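Local coordinates for protein D-alanyl transferase DltD (Enterococcus faecium TX0133A04, PDB 6PFX) that probably transfers D-alanine onto lipoteichoic acid of the Gram-positive cell envelope, as a membrane-associated member of the DltD family, at residues A[10-15]-A[27-32]; A[32-37]-A[87-92]; A[56-61]-A[211-216]. All coordinates share one frame; numbering follows the deposited sequence.

Contact 1: residues A[10-15]-A[27-32]; sequences ETIRRA and DAIKNY
The phenol ring of Tyr32 meets Ile12 at its edge, near the ring plane: Ile12 CD1 lies 3.9 Å from Tyr32 CD2, and the CG1 methylene follows along the same CD2-CE2 side. The two side chains cross at about a right angle. Tyr32 is swung toward helix 9-18 because CG stands anti to the backbone N (chi1 176°). The other flat group, the Arg13 guanidinium, lies clear of this interface; at its edge, in plane, sits the Glu10 carboxylate, with Arg13 NH1 3.3 Å from Glu10 OE2 in a salt bridge whose hydrogen bonds are weak. One turn earlier than Tyr32 on its helix, Ile29 contributes its CG2 methyl, which approaches Ala15 CB to 3.5 Å and Ile12 CD1 to 3.9 Å, while the Ile12 and Ile29 side chains slide past each other in opposite directions. This is an apolar crossing of two N-terminal helices, nearly perpendicular at -94° with axes 10.3 Å apart, beside the parallel sheet of an SGNH-hydrolase-like fold; Ile12 also reaches Tyr39 of strand 39-43. No hydrogen bond spans the two segments. Polar groups of 27-32 pair among themselves: Lys30 NZ is gripped by Asp27 OD1 at 3.1 Å in a salt bridge and donates to Asn31 OD1 at 2.9 Å, tilted 24° from the amide carbonyl plane. A further bond to Gly26 O helps fix the bent lysine chain against its own helix.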
# COMPACT_ATOMS: atom_id res chain seq x y z
N GLU A 10 23.11 1.50 -9.61
CA GLU A 10 22.29 2.55 -10.21
C GLU A 10 20.99 1.98 -10.77
O GLU A 10 19.96 2.67 -10.77
CB GLU A 10 23.07 3.27 -11.30
CG GLU A 10 22.34 4.46 -11.92
CD GLU A 10 22.03 5.56 -10.91
OE1 GLU A 10 22.51 5.50 -9.76
OE2 GLU A 10 21.30 6.51 -11.28
N THR A 11 21.00 0.73 -11.24
CA THR A 11 19.75 0.13 -11.69
C THR A 11 18.80 -0.06 -10.52
O THR A 11 17.59 0.16 -10.64
CB THR A 11 20.03 -1.21 -12.36
OG1 THR A 11 20.98 -1.03 -13.41
CG2 THR A 11 18.74 -1.77 -12.96
N ILE A 12 19.32 -0.51 -9.37
CA ILE A 12 18.45 -0.71 -8.22
C ILE A 12 17.88 0.62 -7.75
O ILE A 12 16.69 0.73 -7.44
CB ILE A 12 19.21 -1.44 -7.10
CG1 ILE A 12 19.74 -2.79 -7.59
CG2 ILE A 12 18.30 -1.62 -5.89
CD1 ILE A 12 18.66 -3.74 -8.07
N ARG A 13 18.72 1.66 -7.70
CA ARG A 13 18.25 2.98 -7.30
C ARG A 13 17.15 3.47 -8.22
O ARG A 13 16.11 3.97 -7.76
CB ARG A 13 19.43 3.95 -7.30
CG ARG A 13 19.11 5.36 -6.87
CD ARG A 13 20.40 6.14 -6.61
NE ARG A 13 20.16 7.56 -6.38
CZ ARG A 13 20.40 8.53 -7.27
NH1 ARG A 13 20.89 8.24 -8.47
NH2 ARG A 13 20.14 9.79 -6.96
N ARG A 14 17.34 3.33 -9.53
CA ARG A 14 16.28 3.68 -10.47
C ARG A 14 15.02 2.87 -10.19
O ARG A 14 13.91 3.41 -10.16
CB ARG A 14 16.77 3.46 -11.91
CG ARG A 14 17.79 4.49 -12.38
CD ARG A 14 18.62 3.95 -13.54
NE ARG A 14 17.79 3.49 -14.65
CZ ARG A 14 18.15 2.55 -15.52
NH1 ARG A 14 19.33 1.94 -15.41
NH2 ARG A 14 17.33 2.20 -16.50
N ALA A 15 15.18 1.56 -9.98
CA ALA A 15 14.04 0.69 -9.72
C ALA A 15 13.28 1.12 -8.47
O ALA A 15 12.05 1.00 -8.41
CB ALA A 15 14.50 -0.76 -9.57
N ASP A 27 10.82 -10.66 -8.88
CA ASP A 27 11.56 -11.04 -7.69
C ASP A 27 12.99 -10.50 -7.68
O ASP A 27 13.45 -10.00 -6.65
CB ASP A 27 11.64 -12.57 -7.57
CG ASP A 27 10.37 -13.20 -7.07
OD1 ASP A 27 9.58 -12.52 -6.39
OD2 ASP A 27 10.16 -14.39 -7.35
N ALA A 28 13.71 -10.61 -8.80
CA ALA A 28 15.16 -10.41 -8.78
C ALA A 28 15.52 -9.02 -8.26
O ALA A 28 16.39 -8.88 -7.39
CB ALA A 28 15.73 -10.64 -10.18
N ILE A 29 14.85 -7.99 -8.75
CA ILE A 29 15.22 -6.62 -8.38
C ILE A 29 14.74 -6.31 -6.97
O ILE A 29 15.53 -5.93 -6.09
CB ILE A 29 14.69 -5.61 -9.40
CG1 ILE A 29 15.43 -5.78 -10.73
CG2 ILE A 29 14.85 -4.19 -8.87
CD1 ILE A 29 14.89 -4.91 -11.86
N LYS A 30 13.44 -6.47 -6.72
CA LYS A 30 12.89 -6.05 -5.43
C LYS A 30 13.48 -6.86 -4.28
O LYS A 30 13.75 -6.31 -3.21
CB LYS A 30 11.36 -6.11 -5.47
CG LYS A 30 10.74 -7.47 -5.19
CD LYS A 30 9.22 -7.41 -5.37
CE LYS A 30 8.50 -8.49 -4.61
NZ LYS A 30 9.05 -9.84 -4.92
N ASN A 31 13.70 -8.17 -4.47
CA ASN A 31 14.19 -8.99 -3.37
C ASN A 31 15.65 -8.68 -3.04
O ASN A 31 16.05 -8.66 -1.87
CB ASN A 31 14.03 -10.48 -3.69
CG ASN A 31 12.58 -10.90 -3.82
OD1 ASN A 31 11.65 -10.09 -3.69
ND2 ASN A 31 12.37 -12.18 -4.10
N TYR A 32 16.47 -8.45 -4.07
CA TYR A 32 17.83 -8.01 -3.82
C TYR A 32 17.82 -6.67 -3.08
O TYR A 32 18.53 -6.49 -2.08
CB TYR A 32 18.59 -7.87 -5.13
CG TYR A 32 19.98 -7.31 -4.93
CD1 TYR A 32 20.96 -8.06 -4.34
CD2 TYR A 32 20.29 -6.01 -5.32
CE1 TYR A 32 22.23 -7.57 -4.15
CE2 TYR A 32 21.55 -5.51 -5.14
CZ TYR A 32 22.52 -6.29 -4.55
OH TYR A 32 23.78 -5.78 -4.36

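Contact 2: residues A[32-37]-A[87-92]; sequences YALSEK and RSAGDA
Ala89 CB receives the CD1 methyl of Leu34 at 4.0 Å, where the last turn of helix 79-89 packs against the end of helix 28-35 beside the parallel sheet of this SGNH-hydrolase-like fold; Leu34 also touches Pro41 of strand 39-43. The two residues leading up to Ala89 lie clear of the contact, Arg87 held by a salt bridge to Asp140 and Ser88 OG bonded to Met84 O and Met85 O of its own helix. After Ala89 the chain leaves the helix at Gly90, whose positive phi (54°) suits glycine and redirects the backbone. Asp91 and Ala92 then begin a short 3-10 segment, with Ala92 N bonded to Ala89 O at 3.1 Å. The turn brings Ala92 CB over the backbone of the first helix, 4.2 Å from Ser35 N and equally far from Leu34 CB. Leu34 spans both alanines: CB faces Ala92, and CG, anti to the carbonyl carbon (chi1 -70°), carries CD1 on to Ala89. Carbonyl oxygens of Leu34 and Ala92 approach as two acceptors without bonding, and Lys96 NZ donates to Leu34 O. Ser35 OG donates to Tyr32 O at 2.7 Å, in the carbonyl plane and on a lone pair.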
# COMPACT_ATOMS: atom_id res chain seq x y z
N TYR A 32 16.47 -8.45 -4.07
CA TYR A 32 17.83 -8.01 -3.82
C TYR A 32 17.82 -6.67 -3.08
O TYR A 32 18.53 -6.49 -2.08
CB TYR A 32 18.59 -7.87 -5.13
CG TYR A 32 19.98 -7.31 -4.93
CD1 TYR A 32 20.96 -8.06 -4.34
CD2 TYR A 32 20.29 -6.01 -5.32
CE1 TYR A 32 22.23 -7.57 -4.15
CE2 TYR A 32 21.55 -5.51 -5.14
CZ TYR A 32 22.52 -6.29 -4.55
OH TYR A 32 23.78 -5.78 -4.36
N ALA A 33 17.03 -5.72 -3.56
CA ALA A 33 17.01 -4.41 -2.94
C ALA A 33 16.58 -4.52 -1.49
O ALA A 33 17.20 -3.93 -0.60
CB ALA A 33 16.08 -3.48 -3.71
N LEU A 34 15.50 -5.27 -1.23
CA LEU A 34 15.01 -5.42 0.14
C LEU A 34 16.04 -6.09 1.03
O LEU A 34 16.07 -5.82 2.24
CB LEU A 34 13.69 -6.20 0.14
CG LEU A 34 12.51 -5.42 -0.46
CD1 LEU A 34 11.30 -6.31 -0.68
CD2 LEU A 34 12.14 -4.25 0.44
N SER A 35 16.93 -6.91 0.46
CA SER A 35 17.99 -7.52 1.26
C SER A 35 19.01 -6.51 1.77
O SER A 35 19.75 -6.82 2.71
CB SER A 35 18.70 -8.65 0.50
OG SER A 35 19.71 -8.18 -0.38
N GLU A 36 19.07 -5.32 1.17
CA GLU A 36 20.00 -4.29 1.61
C GLU A 36 19.39 -3.47 2.73
O GLU A 36 18.20 -3.13 2.70
CB GLU A 36 20.37 -3.35 0.45
CG GLU A 36 20.96 -4.05 -0.76
CD GLU A 36 21.36 -3.08 -1.86
OE1 GLU A 36 21.47 -1.86 -1.59
OE2 GLU A 36 21.58 -3.54 -3.00
N LYS A 37 20.23 -3.14 3.72
CA LYS A 37 19.77 -2.40 4.89
C LYS A 37 19.17 -1.06 4.50
O LYS A 37 18.23 -0.59 5.15
CB LYS A 37 20.96 -2.16 5.82
CG LYS A 37 20.63 -1.49 7.14
CD LYS A 37 21.94 -1.16 7.88
CE LYS A 37 21.69 -0.54 9.26
NZ LYS A 37 21.56 -1.57 10.33
N ARG A 87 5.17 -11.76 0.34
CA ARG A 87 5.39 -13.20 0.47
C ARG A 87 6.48 -13.67 -0.48
O ARG A 87 7.30 -14.53 -0.12
CB ARG A 87 4.07 -13.93 0.18
CG ARG A 87 4.13 -15.45 0.32
CD ARG A 87 4.12 -15.85 1.79
NE ARG A 87 4.26 -17.29 2.01
CZ ARG A 87 3.33 -18.10 2.50
NH1 ARG A 87 2.12 -17.65 2.85
NH2 ARG A 87 3.62 -19.39 2.66
N SER A 88 6.51 -13.14 -1.70
CA SER A 88 7.50 -13.57 -2.67
C SER A 88 8.89 -13.03 -2.34
O SER A 88 9.89 -13.59 -2.81
CB SER A 88 7.10 -13.13 -4.08
OG SER A 88 7.08 -11.72 -4.22
N ALA A 89 8.98 -11.97 -1.55
CA ALA A 89 10.28 -11.52 -1.07
C ALA A 89 10.84 -12.47 -0.02
O ALA A 89 12.05 -12.50 0.19
CB ALA A 89 10.16 -10.11 -0.50
N GLY A 90 9.98 -13.25 0.64
CA GLY A 90 10.45 -14.22 1.60
C GLY A 90 11.33 -13.60 2.66
O GLY A 90 11.01 -12.55 3.25
N ASP A 91 12.48 -14.24 2.89
CA ASP A 91 13.36 -13.84 3.98
C ASP A 91 13.99 -12.47 3.76
O ASP A 91 14.56 -11.92 4.70
CB ASP A 91 14.50 -14.85 4.15
CG ASP A 91 14.06 -16.12 4.84
OD1 ASP A 91 12.92 -16.15 5.35
OD2 ASP A 91 14.85 -17.09 4.86
N ALA A 92 13.94 -11.93 2.54
CA ALA A 92 14.49 -10.60 2.30
C ALA A 92 13.78 -9.57 3.17
O ALA A 92 14.36 -8.52 3.48
CB ALA A 92 14.39 -10.24 0.82

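Contact 3: residues A[56-61]-A[211-216]; sequences PSVLAE and KRLPKQ
Leu213 presents a single methyl, CD1, to two side chains of helix 56-62: Val58 CG1 lies 3.8 Å from it and Leu59 CD2 lies 4.0 Å from it. The methyl thus sits against neighbouring residues on one helical turn. Leu213 has CG anti to the carbonyl carbon (chi1 -66°) and an extended second torsion (chi2 168°), which stretches CD1 away from its own backbone and bridges a CA-to-CA separation of 8.5 Å between Leu59 and Leu213. The two partners come to it differently. Val58 points its side chain at the loop from the outset, and CG1, anti to the backbone N (chi1 -179°), meets the leucine methyl at a slant. The CB of Leu59 is directed neither at the loop nor away from it, and the CD2 branch makes up the difference to reach Leu213 CD1, the two leucine side chains crossing at about a right angle. All three residues are buried, and neither hydrogen bond nor salt bridge joins the segments. Leu213 also touches Pro53, Tyr63 and Leu222, while Val58 packs on Ile51 and Ile206 as well. Polar groups of the loop are tied down beside it: Arg212 NH1 pairs with Glu209, and Tyr63 OH hydrogen-bonds Pro214 O just past the leucine. An irregular connection between helices 203-210 and 219-233 thus packs one leucine against helix 56-62, which leads into edge strand 68-71 of the parallel sheet of the SGNH-hydrolase-like fold.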
# COMPACT_ATOMS: atom_id res chain seq x y z
N PRO A 56 8.50 11.20 0.47
CA PRO A 56 9.51 10.52 1.30
C PRO A 56 10.86 10.33 0.62
O PRO A 56 11.89 10.36 1.30
CB PRO A 56 8.86 9.16 1.62
CG PRO A 56 7.39 9.38 1.44
CD PRO A 56 7.22 10.46 0.41
N SER A 57 10.88 10.07 -0.68
CA SER A 57 12.15 9.85 -1.35
C SER A 57 12.94 11.15 -1.47
O SER A 57 14.18 11.13 -1.41
CB SER A 57 11.92 9.25 -2.73
OG SER A 57 11.24 8.01 -2.66
N VAL A 58 12.25 12.28 -1.65
CA VAL A 58 12.92 13.57 -1.77
C VAL A 58 13.51 14.00 -0.43
O VAL A 58 14.67 14.40 -0.34
CB VAL A 58 11.97 14.65 -2.34
CG1 VAL A 58 12.75 15.98 -2.47
CG2 VAL A 58 11.37 14.22 -3.66
N LEU A 59 12.73 13.89 0.65
CA LEU A 59 13.26 14.26 1.96
C LEU A 59 14.45 13.39 2.34
O LEU A 59 15.45 13.88 2.87
CB LEU A 59 12.16 14.18 3.01
CG LEU A 59 11.01 15.17 2.83
CD1 LEU A 59 9.92 14.86 3.83
CD2 LEU A 59 11.49 16.61 2.97
N ALA A 60 14.35 12.08 2.11
CA ALA A 60 15.45 11.20 2.50
C ALA A 60 16.73 11.56 1.77
O ALA A 60 17.82 11.54 2.36
CB ALA A 60 15.07 9.74 2.22
N GLU A 61 16.62 11.90 0.48
CA GLU A 61 17.80 12.24 -0.31
C GLU A 61 18.37 13.60 0.10
O GLU A 61 19.57 13.73 0.34
CB GLU A 61 17.44 12.22 -1.79
CG GLU A 61 18.51 12.79 -2.71
CD GLU A 61 18.17 12.59 -4.18
OE1 GLU A 61 17.94 11.44 -4.60
OE2 GLU A 61 18.13 13.60 -4.92
N LYS A 211 16.14 20.29 -4.75
CA LYS A 211 16.77 21.61 -4.78
C LYS A 211 15.86 22.71 -4.25
O LYS A 211 16.34 23.82 -3.96
CB LYS A 211 17.16 21.95 -6.22
CG LYS A 211 18.22 21.05 -6.81
CD LYS A 211 18.52 21.45 -8.26
CE LYS A 211 19.59 20.56 -8.87
NZ LYS A 211 19.83 20.91 -10.30
N ARG A 212 14.57 22.45 -4.12
CA ARG A 212 13.63 23.46 -3.63
C ARG A 212 13.59 23.54 -2.12
O ARG A 212 12.99 24.48 -1.59
CB ARG A 212 12.25 23.17 -4.20
CG ARG A 212 12.27 22.99 -5.71
CD ARG A 212 10.94 22.51 -6.23
NE ARG A 212 9.92 23.55 -6.09
CZ ARG A 212 8.64 23.37 -6.40
NH1 ARG A 212 8.22 22.20 -6.85
NH2 ARG A 212 7.79 24.37 -6.25
N LEU A 213 14.26 22.64 -1.42
CA LEU A 213 14.17 22.53 0.02
C LEU A 213 15.29 23.29 0.71
O LEU A 213 16.37 23.51 0.14
CB LEU A 213 14.28 21.06 0.42
CG LEU A 213 13.12 20.18 -0.04
CD1 LEU A 213 13.46 18.71 0.15
CD2 LEU A 213 11.85 20.56 0.72
N PRO A 214 15.09 23.68 1.98
CA PRO A 214 16.18 24.32 2.73
C PRO A 214 17.30 23.35 3.03
O PRO A 214 17.08 22.14 3.19
CB PRO A 214 15.50 24.77 4.03
CG PRO A 214 14.03 24.64 3.80
CD PRO A 214 13.86 23.56 2.77
N LYS A 215 18.53 23.89 3.12
CA LYS A 215 19.70 23.07 3.40
C LYS A 215 19.52 22.28 4.70
O LYS A 215 19.94 21.12 4.79
CB LYS A 215 20.94 23.95 3.54
CG LYS A 215 21.47 24.55 2.25
CD LYS A 215 22.76 25.34 2.53
CE LYS A 215 23.34 25.97 1.27
NZ LYS A 215 24.59 26.74 1.57
N GLN A 216 18.95 22.91 5.71
CA GLN A 216 18.73 22.29 7.01
C GLN A 216 17.25 21.99 7.17
O GLN A 216 16.40 22.82 6.84
CB GLN A 216 19.18 23.22 8.13
CG GLN A 216 20.64 23.62 8.04
CD GLN A 216 21.58 22.45 8.25
OE1 GLN A 216 21.29 21.52 9.01
NE2 GLN A 216 22.72 22.49 7.57

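From the N terminus, contact 1 closes the short connection between helices 9-18 and 28-35, twelve residues apart at the nearest ends. Contact 2 opens on the same helix, sharing Tyr32, and closes a loop of about fifty residues that contains strands 39-43 and 68-71. The two centres lie about 10 Å apart and are bridged by Lys30 NZ to Ser88 OG. Contact 3 starts inside that loop, at helix 56-62, and ends far along the chain at 211-216, so it crosses contact 2 while following contact 1 in series. Its centre is about 23 Å from the centre of contact 1, to which the weak, long Arg13-Glu61 ion pair leads.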